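Local coordinates for putative ABC-transporter ATP-binding protein (Alicyclobacillus acidocaldarius, PDB 1Z47) that probably binds and hydrolyses ATP as the nucleotide-binding subunit of a putative sulfate ABC transporter, at residues E40-V44 against V188-H192; R185-R189 against E211-R215. All coordinates share one frame; numbering follows the deposited sequence.

Both contacts use helix 178-195 of the ABC ATPase domain and share Val188 and Arg189; their centres lie about 7 Å apart. Contact 1 sets the helix against the start of strand 43-47, and contact 2 sets it against the end of helix 206-212 and the turn into strand 215-220. The two strands are parallel neighbours in the mixed sheet, and the contacts meet where these strands begin: Glu42 OE1 forms a salt bridge of 2.7 Å with Arg215 NE, and Met43 N lies 2.7 Å from Asp214 OD1, a probable hydrogen bond. Strand 43-47 leads into a P-loop-like sequence, Gly48 to Thr55, consistent with a Walker A nucleotide site beyond its far end.

Contact 1. Residues E40-V44 against V188-H192; sequences EGEMV and VRQVH
Met43 runs alongside one face of the His192 imidazole, in the opposite direction, and the apolar part of the contact is built around this pair. Met43 CB stands over one face of the ring, 3.9 Å from its centroid and 19° off the normal, a CH-pi contact displaced toward the rim. The sulfur follows over the ring: Met43 SD is 4.5 Å from the His192 centroid, a Met-aromatic contact. Met43 CG is anti to the backbone N (chi1 174°), which carries the chain toward the helix; the bend at chi3 (-104°) then turns the methyl back, so that Met43 CE rests 3.8 Å from His192 CB. The same methyl touches Val188 CG1 at 3.9 Å. Beside it, Met43 SD packs 3.9 Å from Arg189 CD, these two side chains again running oppositely.

The polar part belongs to the ring edge. His192 NE2 donates a weak hydrogen bond of 3.1 Å to Gly41 O, which lies near the ring plane. On the other side of the imidazole, ND1 is hydrogen-bonded to Ser199 OG, so both ring nitrogens have partners and the rotation of the ring is restrained. The Glu42 side chain starts away from the helix, but Glu42 O lies 3.6 Å from His192 CE1.

Gly41, in the turn before the strand, has a positive phi, which favours glycine; Met43 opens the strand, its CA 7.7 Å from that of His192.

A largely buried histidine thus offers a face to a thioether and an edge to a main-chain carbonyl, joining helix 178-195 to the turn that opens strand 43-47. Since a carbonyl oxygen can only accept, NE2 probably carries a proton, though the bond is weak and bent; cohesion probably rests mainly on the packing of Met43.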
loop_
_atom_site.group_PDB
_atom_site.type_symbol
_atom_site.label_atom_id
_atom_site.label_comp_id
_atom_site.label_asym_id
_atom_site.label_seq_id
_atom_site.Cartn_x
_atom_site.Cartn_y
_atom_site.Cartn_z
ATOM N N GLU B 40 24.834 12.782 7.487
ATOM C CA GLU B 40 25.480 12.315 6.264
ATOM C C GLU B 40 25.253 10.811 6.059
ATOM O O GLU B 40 25.376 10.004 6.999
ATOM C CB GLU B 40 26.989 12.640 6.303
ATOM C CG GLU B 40 27.291 14.152 6.249
ATOM C CD GLU B 40 28.789 14.494 6.264
ATOM O OE1 GLU B 40 29.507 14.168 5.288
ATOM O OE2 GLU B 40 29.248 15.101 7.258
ATOM N N GLY B 41 24.897 10.444 4.825
ATOM C CA GLY B 41 24.669 9.046 4.503
ATOM C C GLY B 41 23.351 8.513 5.034
ATOM O O GLY B 41 23.086 7.310 5.011
ATOM N N GLU B 42 22.506 9.409 5.514
ATOM C CA GLU B 42 21.230 8.964 6.055
ATOM C C GLU B 42 20.166 8.960 4.962
ATOM O O GLU B 42 20.255 9.723 3.999
ATOM C CB GLU B 42 20.789 9.906 7.182
ATOM C CG GLU B 42 19.727 9.335 8.069
ATOM C CD GLU B 42 19.352 10.258 9.219
ATOM O OE1 GLU B 42 18.810 9.736 10.213
ATOM O OE2 GLU B 42 19.585 11.489 9.124
ATOM N N MET B 43 19.168 8.095 5.112
ATOM C CA MET B 43 18.059 8.066 4.165
ATOM C C MET B 43 16.847 8.588 4.946
ATOM O O MET B 43 16.376 7.912 5.844
ATOM C CB MET B 43 17.773 6.641 3.701
ATOM C CG MET B 43 16.524 6.529 2.829
ATOM S SD MET B 43 16.624 5.089 1.775
ATOM C CE MET B 43 17.016 5.877 0.210
ATOM N N VAL B 44 16.350 9.772 4.608
ATOM C CA VAL B 44 15.198 10.312 5.350
ATOM C C VAL B 44 13.898 10.329 4.555
ATOM O O VAL B 44 13.885 10.736 3.393
ATOM C CB VAL B 44 15.468 11.756 5.830
ATOM C CG1 VAL B 44 14.159 12.422 6.321
ATOM C CG2 VAL B 44 16.526 11.737 6.945
ATOM N N VAL B 188 16.180 0.544 -4.267
ATOM C CA VAL B 188 16.647 1.889 -3.964
ATOM C C VAL B 188 17.400 1.862 -2.634
ATOM O O VAL B 188 18.431 2.523 -2.482
ATOM C CB VAL B 188 15.465 2.898 -3.862
ATOM C CG1 VAL B 188 15.929 4.178 -3.172
ATOM C CG2 VAL B 188 14.916 3.231 -5.263
ATOM N N ARG B 189 16.884 1.099 -1.677
ATOM C CA ARG B 189 17.546 0.995 -0.375
ATOM C C ARG B 189 18.914 0.322 -0.533
ATOM O O ARG B 189 19.912 0.818 -0.029
ATOM C CB ARG B 189 16.690 0.198 0.631
ATOM C CG ARG B 189 17.291 0.112 2.054
ATOM C CD ARG B 189 17.284 1.440 2.838
ATOM N NE ARG B 189 18.490 1.554 3.672
ATOM C CZ ARG B 189 18.596 2.223 4.817
ATOM N NH1 ARG B 189 17.564 2.871 5.335
ATOM N NH2 ARG B 189 19.760 2.256 5.446
ATOM N N GLN B 190 18.971 -0.799 -1.244
ATOM C CA GLN B 190 20.255 -1.485 -1.430
ATOM C C GLN B 190 21.260 -0.562 -2.138
ATOM O O GLN B 190 22.445 -0.502 -1.776
ATOM C CB GLN B 190 20.065 -2.791 -2.224
ATOM C CG GLN B 190 21.363 -3.366 -2.772
ATOM C CD GLN B 190 21.170 -4.676 -3.517
ATOM O OE1 GLN B 190 20.997 -5.733 -2.901
ATOM N NE2 GLN B 190 21.194 -4.613 -4.851
ATOM N N VAL B 191 20.787 0.174 -3.134
ATOM C CA VAL B 191 21.665 1.085 -3.843
ATOM C C VAL B 191 22.176 2.157 -2.863
ATOM O O VAL B 191 23.382 2.400 -2.767
ATOM C CB VAL B 191 20.937 1.711 -5.041
ATOM C CG1 VAL B 191 21.716 2.904 -5.572
ATOM C CG2 VAL B 191 20.789 0.662 -6.149
ATOM N N HIS B 192 21.260 2.780 -2.120
ATOM C CA HIS B 192 21.636 3.798 -1.145
ATOM C C HIS B 192 22.738 3.324 -0.192
ATOM O O HIS B 192 23.706 4.030 0.053
ATOM C CB HIS B 192 20.427 4.202 -0.298
ATOM C CG HIS B 192 20.784 5.048 0.883
ATOM N ND1 HIS B 192 20.893 6.421 0.812
ATOM C CD2 HIS B 192 21.062 4.710 2.166
ATOM C CE1 HIS B 192 21.218 6.895 2.004
ATOM N NE2 HIS B 192 21.328 5.880 2.843
#

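Contact 2. Residues R185-R189 against E211-R215; sequences RTFVR and EVADR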
loop_
_atom_site.group_PDB
_atom_site.type_symbol
_atom_site.label_atom_id
_atom_site.label_comp_id
_atom_site.label_asym_id
_atom_site.label_seq_id
_atom_site.Cartn_x
_atom_site.Cartn_y
_atom_site.Cartn_z
ATOM N N ARG B 185 11.468 -0.226 -4.024
ATOM C CA ARG B 185 11.953 0.399 -2.797
ATOM C C ARG B 185 13.077 -0.424 -2.185
ATOM O O ARG B 185 13.989 0.136 -1.604
ATOM C CB ARG B 185 10.828 0.579 -1.779
ATOM C CG ARG B 185 10.264 -0.705 -1.257
ATOM C CD ARG B 185 9.340 -0.441 -0.066
ATOM N NE ARG B 185 8.333 -1.486 0.096
ATOM C CZ ARG B 185 8.580 -2.796 0.089
ATOM N NH1 ARG B 185 9.815 -3.258 -0.074
ATOM N NH2 ARG B 185 7.576 -3.655 0.239
ATOM N N THR B 186 13.023 -1.747 -2.320
ATOM C CA THR B 186 14.078 -2.588 -1.768
ATOM C C THR B 186 15.370 -2.353 -2.553
ATOM O O THR B 186 16.468 -2.381 -1.996
ATOM C CB THR B 186 13.684 -4.089 -1.820
ATOM O OG1 THR B 186 12.640 -4.330 -0.871
ATOM C CG2 THR B 186 14.864 -4.977 -1.475
ATOM N N PHE B 187 15.228 -2.082 -3.842
ATOM C CA PHE B 187 16.384 -1.834 -4.687
ATOM C C PHE B 187 17.019 -0.487 -4.366
ATOM O O PHE B 187 18.251 -0.388 -4.214
ATOM C CB PHE B 187 15.961 -1.870 -6.153
ATOM C CG PHE B 187 17.056 -1.523 -7.095
ATOM C CD1 PHE B 187 18.205 -2.290 -7.147
ATOM C CD2 PHE B 187 16.933 -0.434 -7.941
ATOM C CE1 PHE B 187 19.224 -1.971 -8.029
ATOM C CE2 PHE B 187 17.936 -0.109 -8.817
ATOM C CZ PHE B 187 19.085 -0.881 -8.868
ATOM N N VAL B 188 16.180 0.544 -4.267
ATOM C CA VAL B 188 16.647 1.889 -3.964
ATOM C C VAL B 188 17.400 1.862 -2.634
ATOM O O VAL B 188 18.431 2.523 -2.482
ATOM C CB VAL B 188 15.465 2.898 -3.862
ATOM C CG1 VAL B 188 15.929 4.178 -3.172
ATOM C CG2 VAL B 188 14.916 3.231 -5.263
ATOM N N ARG B 189 16.884 1.099 -1.677
ATOM C CA ARG B 189 17.546 0.995 -0.375
ATOM C C ARG B 189 18.914 0.322 -0.533
ATOM O O ARG B 189 19.912 0.818 -0.029
ATOM C CB ARG B 189 16.690 0.198 0.631
ATOM C CG ARG B 189 17.291 0.112 2.054
ATOM C CD ARG B 189 17.284 1.440 2.838
ATOM N NE ARG B 189 18.490 1.554 3.672
ATOM C CZ ARG B 189 18.596 2.223 4.817
ATOM N NH1 ARG B 189 17.564 2.871 5.335
ATOM N NH2 ARG B 189 19.760 2.256 5.446
ATOM N N GLU B 211 9.628 1.075 6.514
ATOM C CA GLU B 211 10.405 0.072 5.819
ATOM C C GLU B 211 11.785 0.475 5.329
ATOM O O GLU B 211 12.742 -0.300 5.460
ATOM C CB GLU B 211 9.626 -0.442 4.626
ATOM C CG GLU B 211 10.490 -1.277 3.712
ATOM C CD GLU B 211 10.072 -2.720 3.666
ATOM O OE1 GLU B 211 9.536 -3.242 4.672
ATOM O OE2 GLU B 211 10.300 -3.336 2.611
ATOM N N VAL B 212 11.903 1.664 4.747
ATOM C CA VAL B 212 13.196 2.047 4.207
ATOM C C VAL B 212 13.941 3.198 4.855
ATOM O O VAL B 212 15.142 3.309 4.663
ATOM C CB VAL B 212 13.098 2.339 2.679
ATOM C CG1 VAL B 212 12.495 1.136 1.944
ATOM C CG2 VAL B 212 12.272 3.560 2.439
ATOM N N ALA B 213 13.267 4.038 5.635
ATOM C CA ALA B 213 13.969 5.188 6.223
ATOM C C ALA B 213 14.760 4.940 7.505
ATOM O O ALA B 213 14.386 4.100 8.338
ATOM C CB ALA B 213 12.983 6.327 6.446
ATOM N N ASP B 214 15.868 5.671 7.644
ATOM C CA ASP B 214 16.687 5.606 8.858
ATOM C C ASP B 214 15.910 6.405 9.908
ATOM O O ASP B 214 15.755 5.963 11.046
ATOM C CB ASP B 214 18.058 6.222 8.599
ATOM C CG ASP B 214 18.888 5.383 7.637
ATOM O OD1 ASP B 214 19.418 5.941 6.663
ATOM O OD2 ASP B 214 18.997 4.175 7.886
ATOM N N ARG B 215 15.432 7.576 9.506
ATOM C CA ARG B 215 14.589 8.426 10.353
ATOM C C ARG B 215 13.470 9.040 9.512
ATOM O O ARG B 215 13.619 9.304 8.314
ATOM C CB ARG B 215 15.378 9.550 11.047
ATOM C CG ARG B 215 16.241 9.052 12.221
ATOM C CD ARG B 215 16.781 10.213 13.016
ATOM N NE ARG B 215 17.635 11.060 12.194
ATOM C CZ ARG B 215 17.940 12.313 12.482
ATOM N NH1 ARG B 215 17.445 12.880 13.586
ATOM N NH2 ARG B 215 18.747 12.994 11.680
#
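Arg185 meets Glu211 by charge: NH1 is 2.7 Å from Glu211 OE2, but that oxygen lies over the guanidinium face and no N-H points at it. The two planes are 63° apart. Nearer the backbone, Arg185 CB and CD each lie 4.1 Å from Val212 CG1. One helical turn on, Arg189 presents its edge. NH1 donates to Val212 O at 2.6 Å (N-H...O 154°), with the carbonyl oxygen in the guanidinium plane. NH2 forms a salt bridge with Asp214 OD2 at 3.2 Å, on the syn side of a carboxylate turned 85° from the guanidinium; NH1 adds a weak bond to the same oxygen. Bends at chi2 and chi3 bring this edge round to the helix end, and Asp193 OD2 gives NH2 a second salt bridge. A leucine here would probably leave Val212 O and Asp214 OD2 without these N-H donors, and the carboxylate without its guanidinium mate.

Val212 ends helix 206-212 and packs on Phe201 of strand 198-203, while Asp214 OD1 takes Met43 N at the head of strand 43-47. Lys309 of the second subunit salt-bridges Glu211 OE1 and Arg305 of that subunit hydrogen-bonds Glu211 O, so this end lies in the subunit interface.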